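Local coordinates for protein putative metal-dependent hydrolase (Parabacteroides distasonis ATCC 8503, PDB 3KL7) that binds two zinc ions in a metallo-beta-lactamase-type fold and is probably a metal-dependent hydrolase whose substrate is not established, at residues I71-H75 with H140-N146; R136-H140 with Q184-M188; L180-Q184 with H209-I215. All coordinates share one frame; numbering follows the deposited sequence.

Contact 1 (I71-H75 with H140-N146). With ZN (zinc ion), chain C.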
# COMPACT_ATOMS: atom_id res chain seq x y z
N ILE A 71 -6.53 4.36 -4.04
CA ILE A 71 -6.02 3.65 -5.21
C ILE A 71 -4.59 4.10 -5.54
O ILE A 71 -4.34 5.30 -5.72
CB ILE A 71 -6.88 3.88 -6.45
CG1 ILE A 71 -8.35 3.58 -6.15
CG2 ILE A 71 -6.38 3.00 -7.61
CD1 ILE A 71 -8.58 2.23 -5.50
N THR A 72 -3.67 3.14 -5.62
CA THR A 72 -2.25 3.44 -5.97
C THR A 72 -2.06 3.68 -7.48
O THR A 72 -1.35 4.62 -7.89
CB THR A 72 -1.32 2.30 -5.56
OG1 THR A 72 -1.75 1.09 -6.18
CG2 THR A 72 -1.30 2.13 -4.03
N HIS A 73 -2.67 2.84 -8.31
CA HIS A 73 -2.60 3.02 -9.77
C HIS A 73 -3.65 2.20 -10.49
O HIS A 73 -4.39 1.44 -9.86
CB HIS A 73 -1.18 2.71 -10.31
CG HIS A 73 -0.76 1.28 -10.16
ND1 HIS A 73 -0.60 0.67 -8.94
CD2 HIS A 73 -0.43 0.34 -11.09
CE1 HIS A 73 -0.21 -0.59 -9.12
NE2 HIS A 73 -0.11 -0.81 -10.42
N GLU A 74 -3.68 2.34 -11.82
CA GLU A 74 -4.85 1.98 -12.64
C GLU A 74 -4.94 0.52 -13.11
O GLU A 74 -5.96 0.12 -13.63
CB GLU A 74 -4.86 2.88 -13.88
CG GLU A 74 -3.86 2.47 -14.95
CD GLU A 74 -3.48 3.60 -15.86
OE1 GLU A 74 -2.61 4.42 -15.48
OE2 GLU A 74 -4.05 3.67 -16.98
N HIS A 75 -3.88 -0.25 -12.92
CA HIS A 75 -3.88 -1.66 -13.34
C HIS A 75 -5.01 -2.46 -12.67
O HIS A 75 -5.39 -2.19 -11.54
CB HIS A 75 -2.51 -2.32 -13.04
CG HIS A 75 -1.40 -1.85 -13.94
ND1 HIS A 75 -0.07 -1.92 -13.58
CD2 HIS A 75 -1.42 -1.29 -15.17
CE1 HIS A 75 0.67 -1.44 -14.55
NE2 HIS A 75 -0.12 -1.04 -15.53
N HIS A 140 5.28 0.41 -15.07
CA HIS A 140 4.99 1.55 -14.20
C HIS A 140 5.95 2.68 -14.48
O HIS A 140 7.01 2.74 -13.90
CB HIS A 140 5.05 1.12 -12.71
CG HIS A 140 4.25 -0.11 -12.41
ND1 HIS A 140 4.81 -1.36 -12.35
CD2 HIS A 140 2.92 -0.28 -12.20
CE1 HIS A 140 3.87 -2.26 -12.10
NE2 HIS A 140 2.72 -1.63 -12.01
N PRO A 141 5.57 3.59 -15.38
CA PRO A 141 6.45 4.67 -15.72
C PRO A 141 6.43 5.76 -14.68
O PRO A 141 5.41 6.01 -14.07
CB PRO A 141 5.90 5.18 -17.06
CG PRO A 141 4.50 4.84 -17.04
CD PRO A 141 4.30 3.67 -16.11
N ARG A 142 7.57 6.40 -14.52
CA ARG A 142 7.75 7.43 -13.54
C ARG A 142 6.61 8.48 -13.53
O ARG A 142 6.07 8.82 -14.57
CB ARG A 142 9.10 8.12 -13.79
CG ARG A 142 9.61 8.83 -12.64
CD ARG A 142 11.05 9.23 -12.80
NE ARG A 142 11.58 9.74 -11.53
CZ ARG A 142 12.87 9.98 -11.28
NH1 ARG A 142 13.79 9.76 -12.22
NH2 ARG A 142 13.24 10.44 -10.09
N HIS A 143 6.28 8.96 -12.34
CA HIS A 143 5.27 10.06 -12.12
C HIS A 143 3.81 9.58 -12.19
O HIS A 143 2.95 10.12 -11.48
CB HIS A 143 5.48 11.26 -13.09
CG HIS A 143 6.88 11.81 -13.09
ND1 HIS A 143 7.51 12.22 -11.93
CD2 HIS A 143 7.76 12.04 -14.10
CE1 HIS A 143 8.73 12.67 -12.23
NE2 HIS A 143 8.90 12.57 -13.54
N ARG A 144 3.54 8.59 -13.03
CA ARG A 144 2.16 8.15 -13.29
C ARG A 144 1.43 7.62 -12.05
O ARG A 144 0.24 7.88 -11.88
CB ARG A 144 2.14 7.09 -14.39
CG ARG A 144 0.77 6.84 -14.96
CD ARG A 144 0.76 5.61 -15.81
NE ARG A 144 0.96 4.42 -14.99
CZ ARG A 144 1.13 3.19 -15.48
NH1 ARG A 144 1.13 2.98 -16.80
NH2 ARG A 144 1.30 2.17 -14.65
N ASP A 145 2.15 6.90 -11.19
CA ASP A 145 1.53 6.16 -10.09
C ASP A 145 2.03 6.63 -8.69
O ASP A 145 3.05 7.30 -8.56
CB ASP A 145 1.82 4.66 -10.25
CG ASP A 145 1.41 4.10 -11.64
OD1 ASP A 145 0.53 4.71 -12.31
OD2 ASP A 145 1.97 3.04 -12.06
N ASN A 146 1.29 6.24 -7.66
CA ASN A 146 1.58 6.66 -6.28
C ASN A 146 1.85 5.51 -5.38
O ASN A 146 1.21 4.47 -5.46
CB ASN A 146 0.37 7.40 -5.67
CG ASN A 146 0.12 8.74 -6.30
OD1 ASN A 146 1.04 9.40 -6.82
ND2 ASN A 146 -1.14 9.15 -6.28
ZN ZN C . 0.86 -2.56 -11.53
O HOH W 1 0.97 0.17 -17.69
O HOH W 2 -0.47 -4.08 -11.31

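Contact 2 (R136-H140 with Q184-M188). With ZN (zinc ion), chain C.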
# COMPACT_ATOMS: atom_id res chain seq x y z
N ARG A 136 11.16 -1.69 -18.39
CA ARG A 136 10.02 -1.98 -17.50
C ARG A 136 9.18 -0.74 -17.14
O ARG A 136 8.26 -0.81 -16.28
CB ARG A 136 10.48 -2.72 -16.26
CG ARG A 136 10.80 -4.20 -16.54
CD ARG A 136 11.14 -4.98 -15.31
NE ARG A 136 11.88 -6.20 -15.63
CZ ARG A 136 12.35 -7.07 -14.73
NH1 ARG A 136 12.16 -6.86 -13.42
NH2 ARG A 136 13.02 -8.15 -15.14
N ASP A 137 9.48 0.38 -17.80
CA ASP A 137 8.66 1.58 -17.68
C ASP A 137 7.34 1.40 -18.43
O ASP A 137 6.39 2.15 -18.23
CB ASP A 137 9.40 2.79 -18.23
CG ASP A 137 9.77 2.62 -19.66
OD1 ASP A 137 10.40 1.60 -19.99
OD2 ASP A 137 9.44 3.49 -20.47
N LYS A 138 7.28 0.39 -19.30
CA LYS A 138 6.02 0.00 -19.90
C LYS A 138 5.05 -0.45 -18.77
O LYS A 138 3.85 -0.25 -18.86
CB LYS A 138 6.23 -1.12 -20.95
CG LYS A 138 6.57 -2.52 -20.36
CD LYS A 138 7.05 -3.53 -21.47
CE LYS A 138 7.07 -4.99 -20.92
NZ LYS A 138 7.98 -5.96 -21.66
N TYR A 139 5.58 -1.04 -17.71
CA TYR A 139 4.75 -1.44 -16.59
C TYR A 139 4.32 -0.24 -15.74
O TYR A 139 3.14 0.09 -15.69
CB TYR A 139 5.43 -2.49 -15.73
CG TYR A 139 5.66 -3.81 -16.46
CD1 TYR A 139 4.65 -4.37 -17.25
CD2 TYR A 139 6.88 -4.49 -16.35
CE1 TYR A 139 4.85 -5.57 -17.92
CE2 TYR A 139 7.08 -5.70 -17.02
CZ TYR A 139 6.06 -6.23 -17.80
OH TYR A 139 6.25 -7.41 -18.44
N HIS A 140 5.28 0.41 -15.07
CA HIS A 140 4.99 1.55 -14.20
C HIS A 140 5.95 2.68 -14.48
O HIS A 140 7.01 2.74 -13.90
CB HIS A 140 5.05 1.12 -12.71
CG HIS A 140 4.25 -0.11 -12.41
ND1 HIS A 140 4.81 -1.36 -12.35
CD2 HIS A 140 2.92 -0.28 -12.20
CE1 HIS A 140 3.87 -2.26 -12.10
NE2 HIS A 140 2.72 -1.63 -12.01
N GLN A 184 7.77 -10.71 -9.94
CA GLN A 184 8.45 -10.48 -11.18
C GLN A 184 7.55 -10.80 -12.39
O GLN A 184 6.74 -11.70 -12.33
CB GLN A 184 9.74 -11.29 -11.22
CG GLN A 184 10.85 -10.68 -10.36
CD GLN A 184 11.42 -9.40 -10.96
OE1 GLN A 184 12.19 -9.45 -11.94
NE2 GLN A 184 11.03 -8.23 -10.40
N PRO A 185 7.71 -10.03 -13.50
CA PRO A 185 8.70 -8.96 -13.67
C PRO A 185 8.19 -7.55 -13.25
O PRO A 185 8.88 -6.56 -13.46
CB PRO A 185 8.96 -8.98 -15.16
CG PRO A 185 7.62 -9.42 -15.76
CD PRO A 185 6.91 -10.24 -14.72
N TYR A 186 7.02 -7.49 -12.67
CA TYR A 186 6.31 -6.22 -12.49
C TYR A 186 6.91 -5.31 -11.40
O TYR A 186 6.95 -4.11 -11.56
CB TYR A 186 4.83 -6.51 -12.20
CG TYR A 186 4.21 -7.44 -13.21
CD1 TYR A 186 4.00 -7.03 -14.52
CD2 TYR A 186 3.87 -8.74 -12.87
CE1 TYR A 186 3.45 -7.89 -15.46
CE2 TYR A 186 3.31 -9.62 -13.83
CZ TYR A 186 3.11 -9.18 -15.10
OH TYR A 186 2.57 -10.01 -16.05
N THR A 187 7.35 -5.90 -10.29
CA THR A 187 7.90 -5.12 -9.20
C THR A 187 9.28 -5.66 -8.78
O THR A 187 10.17 -5.76 -9.64
CB THR A 187 6.89 -5.00 -8.02
OG1 THR A 187 6.67 -6.28 -7.42
CG2 THR A 187 5.57 -4.43 -8.51
N MSE A 188 9.47 -6.02 -7.52
CA MSE A 188 10.82 -6.30 -6.99
C MSE A 188 11.16 -7.80 -6.80
O MSE A 188 10.28 -8.64 -6.47
CB MSE A 188 11.03 -5.56 -5.65
CG MSE A 188 11.31 -4.07 -5.82
SE MSE A 188 11.71 -3.12 -4.19
CE MSE A 188 9.89 -2.92 -3.59
ZN ZN C . 0.86 -2.56 -11.53
O HOH W 3 14.53 -9.61 -13.31
O HOH W 2 -0.47 -4.08 -11.31

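Contact 3 (L180-Q184 with H209-I215). With ZN (zinc ion), chain D.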
# COMPACT_ATOMS: atom_id res chain seq x y z
N LEU A 180 6.11 -3.52 0.87
CA LEU A 180 6.86 -3.49 -0.40
C LEU A 180 6.44 -4.65 -1.30
O LEU A 180 6.23 -5.78 -0.81
CB LEU A 180 8.36 -3.58 -0.12
CG LEU A 180 8.91 -2.42 0.68
CD1 LEU A 180 10.43 -2.62 0.98
CD2 LEU A 180 8.65 -1.10 -0.07
N PRO A 181 6.32 -4.38 -2.63
CA PRO A 181 5.92 -5.37 -3.65
C PRO A 181 7.07 -6.21 -4.16
O PRO A 181 8.09 -5.66 -4.56
CB PRO A 181 5.39 -4.49 -4.78
CG PRO A 181 6.17 -3.26 -4.67
CD PRO A 181 6.32 -3.02 -3.19
N VAL A 182 6.89 -7.53 -4.17
CA VAL A 182 7.95 -8.45 -4.47
C VAL A 182 7.49 -9.54 -5.45
O VAL A 182 7.38 -10.73 -5.07
CB VAL A 182 8.50 -9.11 -3.15
CG1 VAL A 182 9.81 -9.80 -3.39
CG2 VAL A 182 8.63 -8.04 -1.98
N ASN A 183 7.20 -9.15 -6.69
CA ASN A 183 6.94 -10.12 -7.74
C ASN A 183 7.62 -9.74 -9.04
O ASN A 183 8.01 -8.60 -9.22
CB ASN A 183 5.42 -10.37 -7.94
CG ASN A 183 4.70 -9.20 -8.57
OD1 ASN A 183 5.11 -8.04 -8.44
ND2 ASN A 183 3.62 -9.48 -9.25
N GLN A 184 7.77 -10.71 -9.94
CA GLN A 184 8.45 -10.48 -11.18
C GLN A 184 7.55 -10.80 -12.39
O GLN A 184 6.74 -11.70 -12.33
CB GLN A 184 9.74 -11.29 -11.22
CG GLN A 184 10.85 -10.68 -10.36
CD GLN A 184 11.42 -9.40 -10.96
OE1 GLN A 184 12.19 -9.45 -11.94
NE2 GLN A 184 11.03 -8.23 -10.40
N HIS A 209 2.02 -8.21 -2.53
CA HIS A 209 1.97 -8.23 -3.98
C HIS A 209 3.11 -9.15 -4.47
O HIS A 209 3.82 -8.81 -5.43
CB HIS A 209 2.14 -6.77 -4.51
CG HIS A 209 1.84 -6.59 -5.98
ND1 HIS A 209 2.78 -6.76 -6.97
CD2 HIS A 209 0.70 -6.19 -6.62
CE1 HIS A 209 2.24 -6.50 -8.15
NE2 HIS A 209 0.98 -6.15 -7.97
N TYR A 210 3.27 -10.33 -3.84
CA TYR A 210 4.44 -11.19 -4.14
C TYR A 210 4.21 -12.43 -4.99
O TYR A 210 5.15 -13.20 -5.23
CB TYR A 210 5.27 -11.51 -2.88
CG TYR A 210 4.60 -12.37 -1.79
CD1 TYR A 210 4.61 -13.75 -1.85
CD2 TYR A 210 4.03 -11.79 -0.68
CE1 TYR A 210 4.05 -14.52 -0.87
CE2 TYR A 210 3.46 -12.55 0.31
CZ TYR A 210 3.47 -13.92 0.21
OH TYR A 210 2.91 -14.69 1.21
N GLY A 211 3.00 -12.61 -5.47
CA GLY A 211 2.68 -13.73 -6.38
C GLY A 211 3.25 -15.06 -5.94
O GLY A 211 3.08 -15.47 -4.80
N ASP A 212 3.95 -15.75 -6.86
CA ASP A 212 4.57 -17.05 -6.56
C ASP A 212 6.00 -16.94 -5.99
O ASP A 212 6.68 -17.95 -5.86
CB ASP A 212 4.63 -17.91 -7.83
CG ASP A 212 3.30 -18.09 -8.46
OD1 ASP A 212 2.33 -18.47 -7.73
OD2 ASP A 212 3.22 -17.88 -9.70
N THR A 213 6.46 -15.74 -5.68
CA THR A 213 7.78 -15.57 -5.09
C THR A 213 7.88 -16.38 -3.82
O THR A 213 6.95 -16.38 -3.00
CB THR A 213 8.10 -14.07 -4.71
OG1 THR A 213 7.86 -13.21 -5.83
CG2 THR A 213 9.57 -13.92 -4.26
N LYS A 214 9.01 -17.07 -3.66
CA LYS A 214 9.33 -17.75 -2.42
C LYS A 214 9.83 -16.72 -1.42
O LYS A 214 11.05 -16.47 -1.27
CB LYS A 214 10.34 -18.83 -2.69
CG LYS A 214 9.72 -19.96 -3.50
CD LYS A 214 10.72 -21.01 -3.92
CE LYS A 214 10.07 -21.98 -4.89
NZ LYS A 214 8.70 -22.37 -4.42
N ILE A 215 8.87 -16.11 -0.74
CA ILE A 215 9.10 -14.86 -0.05
C ILE A 215 9.92 -15.04 1.24
O ILE A 215 10.57 -14.10 1.72
CB ILE A 215 7.76 -14.14 0.23
CG1 ILE A 215 7.97 -12.63 0.39
CG2 ILE A 215 7.04 -14.78 1.47
CD1 ILE A 215 8.77 -11.96 -0.75
ZN ZN D . 0.18 -4.85 -9.50
O HOH W 4 7.26 -13.24 -8.57
O HOH W 2 -0.47 -4.08 -11.31

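Contact 1 (I71-H75 with H140-N146)
H140 meets H73 and H75 around one zinc ion. Its NE2 binds the metal at 2.1 Å; H73 binds the same ion through its far nitrogen, NE2, and H75 through ND1, the one next to CG. The metal draws these nitrogens together, with H140 NE2 only 3.2 Å from H75 ND1 without a hydrogen bond. The H140 and H73 rings are steeply turned, their planes 78° apart, and ND1 of H140 is hydrogen-bonded to OD1 of N131. H73 and H75 belong to the HxHxDH signature of the metallo-beta-lactamase superfamily, which D77 and H78 complete at the second zinc; D162 bridges both metals. R144 grips the D145 carboxylate side-on in a salt bridge, NE to OD1 and NH2 to OD2. Over one face of its guanidinium lies E74 OE1, 3.6 Å from R144 NE, a long salt bridge of charges alone, and N99 also bonds that oxygen. Water 1 accepts from both R144 NH1 and H75 NE2. D145, its CG beside the backbone N (chi1 -53°), brings its carboxylate carbon CG to 3.2 Å from H73 CB, the group lying oblique to the ring. Through its backbone N, N146 donates to T72 O at 3.1 Å, nearly straight at 168°. T72 OG1, also bonded to D52, accepts from H73 ND1 at 3.0 Å, a second-shell bond that, with the metal, restrains the H73 ring.

Contact 2 (R136-H140 with Q184-M188)
Two loops beside the dinuclear zinc site meet here: residues 136-140, which lead into the zinc ligand H140, and residues 184-188, which follow strand 177-181 and run toward helix 190-200. Y139 and Y186 make a T-shaped pair. The CD1-CE1 edge of Y186 points into one face of the Y139 ring, with Y186 CE1 3.7 Å from Y139 CE1 and the planes 69° apart. K138 CG lies over the opposite face of Y139, so that ring is sandwiched between a lysine chain and an aromatic edge. P185, preceded by a cis peptide bond, touches both tyrosines: its CG sits 3.6 Å from Y139 OH, while its own CD rests over a face of the Y186 ring. P185 CB lies over the centre of the R136 guanidinium, 3.9 Å from R136 CZ, and the arginine reaches it because its chain is extended from CG to NE (chi2 -175°). At the end of that chain R136 NH1 donates to Q184 OE1 at 3.0 Å, a bent bond with an N-H...O angle of 143°. Water 3 closes a ring beside it, accepting from R136 NH2 and donating to Q184 OE1, so the amide oxygen receives two hydrogens. Deeper in, Y186 O approaches the edge of the H140 ring, 3.6 Å from H140 ND1; Y186 O is also hydrogen-bonded to ND2 of N131. As in other metallo-beta-lactamase folds, loops at the strand ends surround the metal site.

Contact 3 (L180-Q184 with H209-I215)
V182 O and T213 OG1 stand 2.6 Å apart, the closest polar approach between strand end and loop. OG1 is also 2.8 Å from Y210 O, and its single proton could serve either carbonyl. Water 4 donates to this hydroxyl and accepts from Q184 N, which ties the threonine to the chain beyond V182. The hydroxyl faces the strand end because OG1 sits beside the T213 backbone N (chi1 -51°). A second, weak bond runs from H209 ND1 to N183 OD1 at 3.0 Å, bent to 125°. The asparagine oxygen meets the ring at its edge, with the amide nearly perpendicular to it (89°), and T187 OG1 is bonded to the same oxygen. The other ring nitrogen, NE2 of H209, binds a zinc ion at 2.2 Å, which places N183 in the second shell of that metal, if only through a weak bond. D77, H78 and D162 complete the protein ligands. H209 follows strand 204-208, parallel neighbour of 177-181, as the last histidine ligand of the metallo-beta-lactamase fold. Beyond it the loop folds back in a type II' beta turn, Y210 to T213, closed by T213 N to Y210 O. At its start Y210 CA makes a CH...O contact with V182 O at 3.1 Å. I215 CD1 touches V182 CG1 at 3.6 Å in apolar packing, while I215 CB sits over one face of the Y210 ring.

Overall arrangement
All three contacts converge on the dinuclear zinc centre. Contacts 1 and 2 share H140 and the chain C zinc, and contact 3 supplies H209 to the chain D zinc. Water 2 lies between the metals, 2.0 Å from the chain C zinc and 2.1 Å from the chain D zinc, and is common to all three. Contacts 1 and 2, with centres about 11 Å apart, are tied by a probable hydrogen bond from R144 NH2 to Y139 O at 3.0 Å. Contacts 2 and 3, about 12 Å between centres, share Q184 and are joined by a probable hydrogen bond between M188 N and P181 O, 3.3 Å apart. Contacts 1 and 3 do not touch, their nearest atoms being about 6 Å apart.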